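Local coordinates for protein multiheme cytochrome cf (Carboxydothermus ferrireducens DSM 11255, PDB 6QVM) that probably passes electrons through its chain of c-type hemes to insoluble extracellular iron(III), acting as a reductase built into the cell's S-layer, at residues S236-K248 with L343-H355. Residues are numbered along the deposited sequence; the frame is centred on the assembly and turned at random.
Sequences SKFSATWHPNMVK and LFTEPGIGCEACH. With HEC (heme c), chain I.
His-243 and Ile-349 meet through backbone and side chain together. Ile-349 N donates a hydrogen bond to His-243 O, 2.8 Å from N to O and nearly straight (164°), with the donor well above the carbonyl plane. Beside it Ile-349 O lies close to Pro-244 N, which has no hydrogen to give.

Apolar packing follows the same line. With CG2 of Ile-349 anti to the backbone N, that methyl lies against the His-243 imidazole, 3.9 Å from CG, while CD1 on the other branch comes within 4.0 Å of CB of Met-246. Farther along, the Val-247 and Pro-347 side chains cross at about a right angle, with Val-247 CG1 3.8 Å from Pro-347 CB. Between these contacts the two backbones come close at Pro-244 and Gly-348, and a side chain at Gly-348 would collide with the Pro-244 carbonyl.

Residues 351-355 form the CXXCH motif of c-type cytochromes: SG of Cys-351 and of Cys-354 are thioether-bonded to CAB and CAC of the heme. His-355 NE2 binds the heme iron, FE, at 1.9 Å, with His-480 as the other ligand. His-243 is itself an iron ligand of a second heme, paired with His-387, and its ring also touches CBC of the first, so the contact lies between two hemes of the chain.

Phe-238 provides the aromatic contact. Its CG stands anti to the backbone N (chi1 170°), which carries the ring to the heme: CAB lies over one face, offset toward the rim, and CD2 is 3.4 Å from CBB. Cys-351 SG approaches obliquely, 4.8 Å from the ring centroid, and Ile-349 O sits at the ring edge, 3.5 Å from CZ. An alanine here would remove the ring and is likely to leave the thioether at Cys-351 and the adjoining heme rim without this aromatic neighbour.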
loop_
_atom_site.group_PDB
_atom_site.type_symbol
_atom_site.label_atom_id
_atom_site.label_comp_id
_atom_site.label_asym_id
_atom_site.label_seq_id
_atom_site.Cartn_x
_atom_site.Cartn_y
_atom_site.Cartn_z
ATOM N N SER A 236 8.842 2.721 -6.348
ATOM C CA SER A 236 8.576 2.836 -7.779
ATOM C C SER A 236 7.799 1.636 -8.298
ATOM O O SER A 236 7.014 1.765 -9.245
ATOM C CB SER A 236 9.883 3.002 -8.554
ATOM O OG SER A 236 10.709 1.856 -8.438
ATOM N N LYS A 237 7.992 0.467 -7.686
ATOM C CA LYS A 237 7.246 -0.712 -8.100
ATOM C C LYS A 237 5.763 -0.602 -7.782
ATOM O O LYS A 237 4.974 -1.416 -8.279
ATOM C CB LYS A 237 7.820 -1.962 -7.433
ATOM N N PHE A 238 5.369 0.366 -6.947
ATOM C CA PHE A 238 3.947 0.582 -6.695
ATOM C C PHE A 238 3.230 1.042 -7.959
ATOM O O PHE A 238 2.058 0.708 -8.181
ATOM C CB PHE A 238 3.747 1.600 -5.576
ATOM C CG PHE A 238 2.332 2.039 -5.414
ATOM C CD1 PHE A 238 1.437 1.271 -4.692
ATOM C CD2 PHE A 238 1.892 3.222 -5.979
ATOM C CE1 PHE A 238 0.126 1.676 -4.534
ATOM C CE2 PHE A 238 0.584 3.637 -5.825
ATOM C CZ PHE A 238 -0.305 2.862 -5.103
ATOM N N SER A 239 3.923 1.801 -8.808
ATOM C CA SER A 239 3.308 2.332 -10.017
ATOM C C SER A 239 2.890 1.245 -11.000
ATOM O O SER A 239 2.199 1.549 -11.980
ATOM C CB SER A 239 4.264 3.313 -10.706
ATOM O OG SER A 239 4.493 4.441 -9.880
ATOM N N ALA A 240 3.292 -0.004 -10.766
ATOM C CA ALA A 240 2.924 -1.112 -11.634
ATOM C C ALA A 240 1.802 -1.971 -11.067
ATOM O O ALA A 240 1.269 -2.816 -11.793
ATOM C CB ALA A 240 4.146 -1.997 -11.921
ATOM N N THR A 241 1.442 -1.791 -9.796
ATOM C CA THR A 241 0.259 -2.455 -9.275
ATOM C C THR A 241 -0.993 -1.845 -9.901
ATOM O O THR A 241 -0.967 -0.747 -10.465
ATOM C CB THR A 241 0.200 -2.363 -7.748
ATOM O OG1 THR A 241 0.042 -0.996 -7.347
ATOM C CG2 THR A 241 1.479 -2.921 -7.125
ATOM N N TRP A 242 -2.102 -2.580 -9.811
ATOM C CA TRP A 242 -3.309 -2.166 -10.518
ATOM C C TRP A 242 -4.007 -0.997 -9.833
ATOM O O TRP A 242 -4.699 -0.220 -10.499
ATOM C CB TRP A 242 -4.252 -3.359 -10.674
ATOM C CG TRP A 242 -3.784 -4.278 -11.757
ATOM C CD1 TRP A 242 -3.156 -5.484 -11.606
ATOM C CD2 TRP A 242 -3.876 -4.047 -13.169
ATOM N NE1 TRP A 242 -2.864 -6.020 -12.839
ATOM C CE2 TRP A 242 -3.291 -5.155 -13.813
ATOM C CE3 TRP A 242 -4.406 -3.012 -13.952
ATOM C CZ2 TRP A 242 -3.219 -5.257 -15.199
ATOM C CZ3 TRP A 242 -4.328 -3.113 -15.328
ATOM C CH2 TRP A 242 -3.738 -4.227 -15.939
ATOM N N HIS A 243 -3.826 -0.851 -8.518
ATOM C CA HIS A 243 -4.466 0.202 -7.731
ATOM C C HIS A 243 -4.286 1.578 -8.374
ATOM O O HIS A 243 -5.289 2.224 -8.705
ATOM C CB HIS A 243 -3.936 0.208 -6.291
ATOM C CG HIS A 243 -4.673 -0.705 -5.366
ATOM N ND1 HIS A 243 -4.042 -1.422 -4.372
ATOM C CD2 HIS A 243 -5.986 -1.020 -5.282
ATOM C CE1 HIS A 243 -4.936 -2.136 -3.712
ATOM N NE2 HIS A 243 -6.124 -1.909 -4.244
ATOM N N PRO A 244 -3.057 2.061 -8.602
ATOM C CA PRO A 244 -2.915 3.409 -9.173
ATOM C C PRO A 244 -3.274 3.499 -10.647
ATOM O O PRO A 244 -3.335 4.615 -11.178
ATOM C CB PRO A 244 -1.435 3.729 -8.947
ATOM C CG PRO A 244 -0.778 2.406 -9.025
ATOM C CD PRO A 244 -1.736 1.438 -8.383
ATOM N N ASN A 245 -3.531 2.376 -11.319
ATOM C CA ASN A 245 -3.822 2.361 -12.746
ATOM C C ASN A 245 -5.297 2.130 -13.062
ATOM O O ASN A 245 -5.639 1.887 -14.223
ATOM C CB ASN A 245 -2.970 1.292 -13.442
ATOM C CG ASN A 245 -1.491 1.637 -13.451
ATOM O OD1 ASN A 245 -1.069 2.593 -14.104
ATOM N ND2 ASN A 245 -0.695 0.858 -12.730
ATOM N N MET A 246 -6.176 2.204 -12.062
ATOM C CA MET A 246 -7.580 1.857 -12.279
ATOM C C MET A 246 -8.256 2.778 -13.291
ATOM O O MET A 246 -9.138 2.336 -14.040
ATOM C CB MET A 246 -8.333 1.889 -10.947
ATOM C CG MET A 246 -9.825 1.607 -11.042
ATOM S SD MET A 246 -10.204 -0.100 -11.486
ATOM C CE MET A 246 -11.965 -0.160 -11.167
ATOM N N VAL A 247 -7.852 4.045 -13.347
ATOM C CA VAL A 247 -8.534 5.053 -14.155
ATOM C C VAL A 247 -7.512 5.733 -15.053
ATOM O O VAL A 247 -6.549 6.336 -14.563
ATOM C CB VAL A 247 -9.265 6.083 -13.278
ATOM C CG1 VAL A 247 -9.926 7.143 -14.132
ATOM C CG2 VAL A 247 -10.284 5.388 -12.379
ATOM N N LYS A 248 -7.731 5.651 -16.361
ATOM C CA LYS A 248 -6.836 6.222 -17.356
ATOM C C LYS A 248 -7.587 7.175 -18.275
ATOM O O LYS A 248 -8.820 7.186 -18.324
ATOM C CB LYS A 248 -6.171 5.135 -18.209
ATOM C CG LYS A 248 -5.251 4.206 -17.441
ATOM C CD LYS A 248 -4.185 5.009 -16.726
ATOM C CE LYS A 248 -3.154 4.108 -16.088
ATOM N NZ LYS A 248 -2.152 4.891 -15.324
ATOM N N LEU A 343 -14.262 16.265 -7.941
ATOM C CA LEU A 343 -13.601 16.705 -6.720
ATOM C C LEU A 343 -12.337 15.919 -6.412
ATOM O O LEU A 343 -11.604 16.292 -5.486
ATOM C CB LEU A 343 -14.564 16.608 -5.530
ATOM C CG LEU A 343 -15.786 17.533 -5.564
ATOM C CD1 LEU A 343 -16.572 17.466 -4.262
ATOM C CD2 LEU A 343 -15.368 18.960 -5.866
ATOM N N PHE A 344 -12.075 14.834 -7.137
ATOM C CA PHE A 344 -10.848 14.085 -6.921
ATOM C C PHE A 344 -9.695 14.700 -7.704
ATOM O O PHE A 344 -9.883 15.328 -8.748
ATOM C CB PHE A 344 -11.023 12.615 -7.312
ATOM C CG PHE A 344 -11.325 12.398 -8.768
ATOM C CD1 PHE A 344 -10.302 12.163 -9.673
ATOM C CD2 PHE A 344 -12.631 12.401 -9.230
ATOM C CE1 PHE A 344 -10.571 11.957 -11.013
ATOM C CE2 PHE A 344 -12.911 12.187 -10.570
ATOM C CZ PHE A 344 -11.877 11.972 -11.465
ATOM N N THR A 345 -8.485 14.500 -7.187
ATOM C CA THR A 345 -7.284 15.047 -7.799
ATOM C C THR A 345 -6.322 13.996 -8.330
ATOM O O THR A 345 -5.337 14.367 -8.976
ATOM C CB THR A 345 -6.534 15.939 -6.797
ATOM O OG1 THR A 345 -6.245 15.189 -5.609
ATOM C CG2 THR A 345 -7.369 17.162 -6.436
ATOM N N GLU A 346 -6.559 12.712 -8.068
ATOM C CA GLU A 346 -5.711 11.643 -8.582
ATOM C C GLU A 346 -6.605 10.525 -9.102
ATOM O O GLU A 346 -7.365 9.928 -8.316
ATOM C CB GLU A 346 -4.755 11.123 -7.511
ATOM C CG GLU A 346 -3.751 10.100 -8.036
ATOM C CD GLU A 346 -2.801 9.605 -6.959
ATOM O OE1 GLU A 346 -2.151 8.559 -7.181
ATOM O OE2 GLU A 346 -2.716 10.259 -5.891
ATOM N N PRO A 347 -6.557 10.212 -10.391
ATOM C CA PRO A 347 -7.266 9.023 -10.876
ATOM C C PRO A 347 -6.560 7.769 -10.393
ATOM O O PRO A 347 -5.329 7.699 -10.383
ATOM C CB PRO A 347 -7.198 9.164 -12.401
ATOM C CG PRO A 347 -5.973 9.978 -12.635
ATOM C CD PRO A 347 -5.890 10.945 -11.483
ATOM N N GLY A 348 -7.345 6.778 -9.978
ATOM C CA GLY A 348 -6.772 5.559 -9.445
ATOM C C GLY A 348 -6.596 5.614 -7.945
ATOM O O GLY A 348 -6.846 6.624 -7.279
ATOM N N ILE A 349 -6.160 4.482 -7.398
ATOM C CA ILE A 349 -5.958 4.334 -5.960
ATOM C C ILE A 349 -4.488 4.625 -5.682
ATOM O O ILE A 349 -3.621 3.781 -5.907
ATOM C CB ILE A 349 -6.369 2.943 -5.464
ATOM C CG1 ILE A 349 -7.868 2.717 -5.664
ATOM C CG2 ILE A 349 -5.987 2.748 -4.009
ATOM C CD1 ILE A 349 -8.239 2.149 -7.006
ATOM N N GLY A 350 -4.207 5.842 -5.216
ATOM C CA GLY A 350 -2.853 6.250 -4.911
ATOM C C GLY A 350 -2.467 5.958 -3.473
ATOM O O GLY A 350 -3.233 5.393 -2.693
ATOM N N CYS A 351 -1.245 6.375 -3.127
ATOM C CA CYS A 351 -0.739 6.167 -1.775
ATOM C C CYS A 351 -1.705 6.698 -0.733
ATOM O O CYS A 351 -1.961 6.045 0.286
ATOM C CB CYS A 351 0.620 6.845 -1.602
ATOM S SG CYS A 351 1.740 6.681 -2.996
ATOM N N GLU A 352 -2.259 7.880 -0.978
ATOM C CA GLU A 352 -3.075 8.554 0.019
ATOM C C GLU A 352 -4.467 7.965 0.150
ATOM O O GLU A 352 -5.213 8.382 1.044
ATOM C CB GLU A 352 -3.145 10.038 -0.320
ATOM C CG GLU A 352 -1.784 10.727 -0.221
ATOM C CD GLU A 352 -1.735 12.062 -0.949
ATOM O OE1 GLU A 352 -1.679 13.116 -0.267
ATOM O OE2 GLU A 352 -1.768 12.049 -2.202
ATOM N N ALA A 353 -4.836 7.009 -0.707
ATOM C CA ALA A 353 -6.106 6.324 -0.505
ATOM C C ALA A 353 -6.062 5.459 0.748
ATOM O O ALA A 353 -7.097 5.211 1.370
ATOM C CB ALA A 353 -6.458 5.478 -1.726
ATOM N N CYS A 354 -4.873 5.020 1.142
ATOM C CA CYS A 354 -4.663 4.289 2.386
ATOM C C CYS A 354 -3.994 5.123 3.472
ATOM O O CYS A 354 -4.338 4.985 4.650
ATOM C CB CYS A 354 -3.811 3.043 2.128
ATOM S SG CYS A 354 -4.462 1.930 0.867
ATOM N N HIS A 355 -3.072 6.011 3.107
ATOM C CA HIS A 355 -2.302 6.783 4.075
ATOM C C HIS A 355 -2.934 8.130 4.383
ATOM O O HIS A 355 -2.381 8.891 5.185
ATOM C CB HIS A 355 -0.867 6.982 3.571
ATOM C CG HIS A 355 -0.088 5.710 3.452
ATOM N ND1 HIS A 355 0.486 5.084 4.538
ATOM C CD2 HIS A 355 0.196 4.936 2.378
ATOM C CE1 HIS A 355 1.098 3.983 4.137
ATOM N NE2 HIS A 355 0.939 3.872 2.830
HETATM FE FE HEC I . 1.879 2.284 2.230
HETATM C CHA HEC I . 3.234 1.052 5.128
HETATM C CHB HEC I . 4.573 4.436 1.943
HETATM C CHC HEC I . 0.746 3.291 -0.841
HETATM C CHD HEC I . -1.098 0.683 2.819
HETATM N NA HEC I . 3.585 2.679 3.323
HETATM C C1A HEC I . 3.938 2.068 4.513
HETATM C C2A HEC I . 5.167 2.666 5.005
HETATM C C3A HEC I . 5.523 3.613 4.120
HETATM C C4A HEC I . 4.541 3.631 3.056
HETATM C CMA HEC I . 6.746 4.547 4.199
HETATM C CAA HEC I . 5.858 2.256 6.336
HETATM C CBA HEC I . 7.308 1.766 6.211
HETATM C CGA HEC I . 7.539 0.922 4.981
HETATM O O1A HEC I . 6.809 -0.087 4.788
HETATM O O2A HEC I . 8.472 1.255 4.203
HETATM N NB HEC I . 2.518 3.639 0.823
HETATM C C1B HEC I . 3.716 4.337 0.865
HETATM C C2B HEC I . 3.916 4.959 -0.426
HETATM C C3B HEC I . 2.848 4.662 -1.203
HETATM C C4B HEC I . 1.958 3.808 -0.428
HETATM C CMB HEC I . 5.121 5.871 -0.752
HETATM C CAB HEC I . 2.578 5.116 -2.663
HETATM C CBB HEC I . 3.741 4.740 -3.610
HETATM N NC HEC I . 0.124 2.077 1.214
HETATM C C1C HEC I . -0.115 2.530 -0.072
HETATM C C2C HEC I . -1.447 2.107 -0.468
HETATM C C3C HEC I . -1.909 1.267 0.487
HETATM C C4C HEC I . -0.962 1.313 1.598
HETATM C CMC HEC I . -2.001 2.288 -1.901
HETATM C CAC HEC I . -3.275 0.520 0.534
HETATM C CBC HEC I . -3.563 -0.381 -0.692
HETATM N ND HEC I . 1.169 1.074 3.749
HETATM C C1D HEC I . -0.091 0.483 3.740
HETATM C C2D HEC I . -0.194 -0.379 4.888
HETATM C C3D HEC I . 1.149 -0.264 5.616
HETATM C C4D HEC I . 1.941 0.656 4.832
HETATM C CMD HEC I . -1.408 -1.233 5.291
HETATM C CAD HEC I . 1.573 -1.011 6.894
HETATM C CBD HEC I . 2.436 -2.170 6.393
HETATM C CGD HEC I . 2.424 -3.329 7.359
HETATM O O1D HEC I . 2.562 -4.493 6.886
HETATM O O2D HEC I . 2.276 -3.092 8.590
#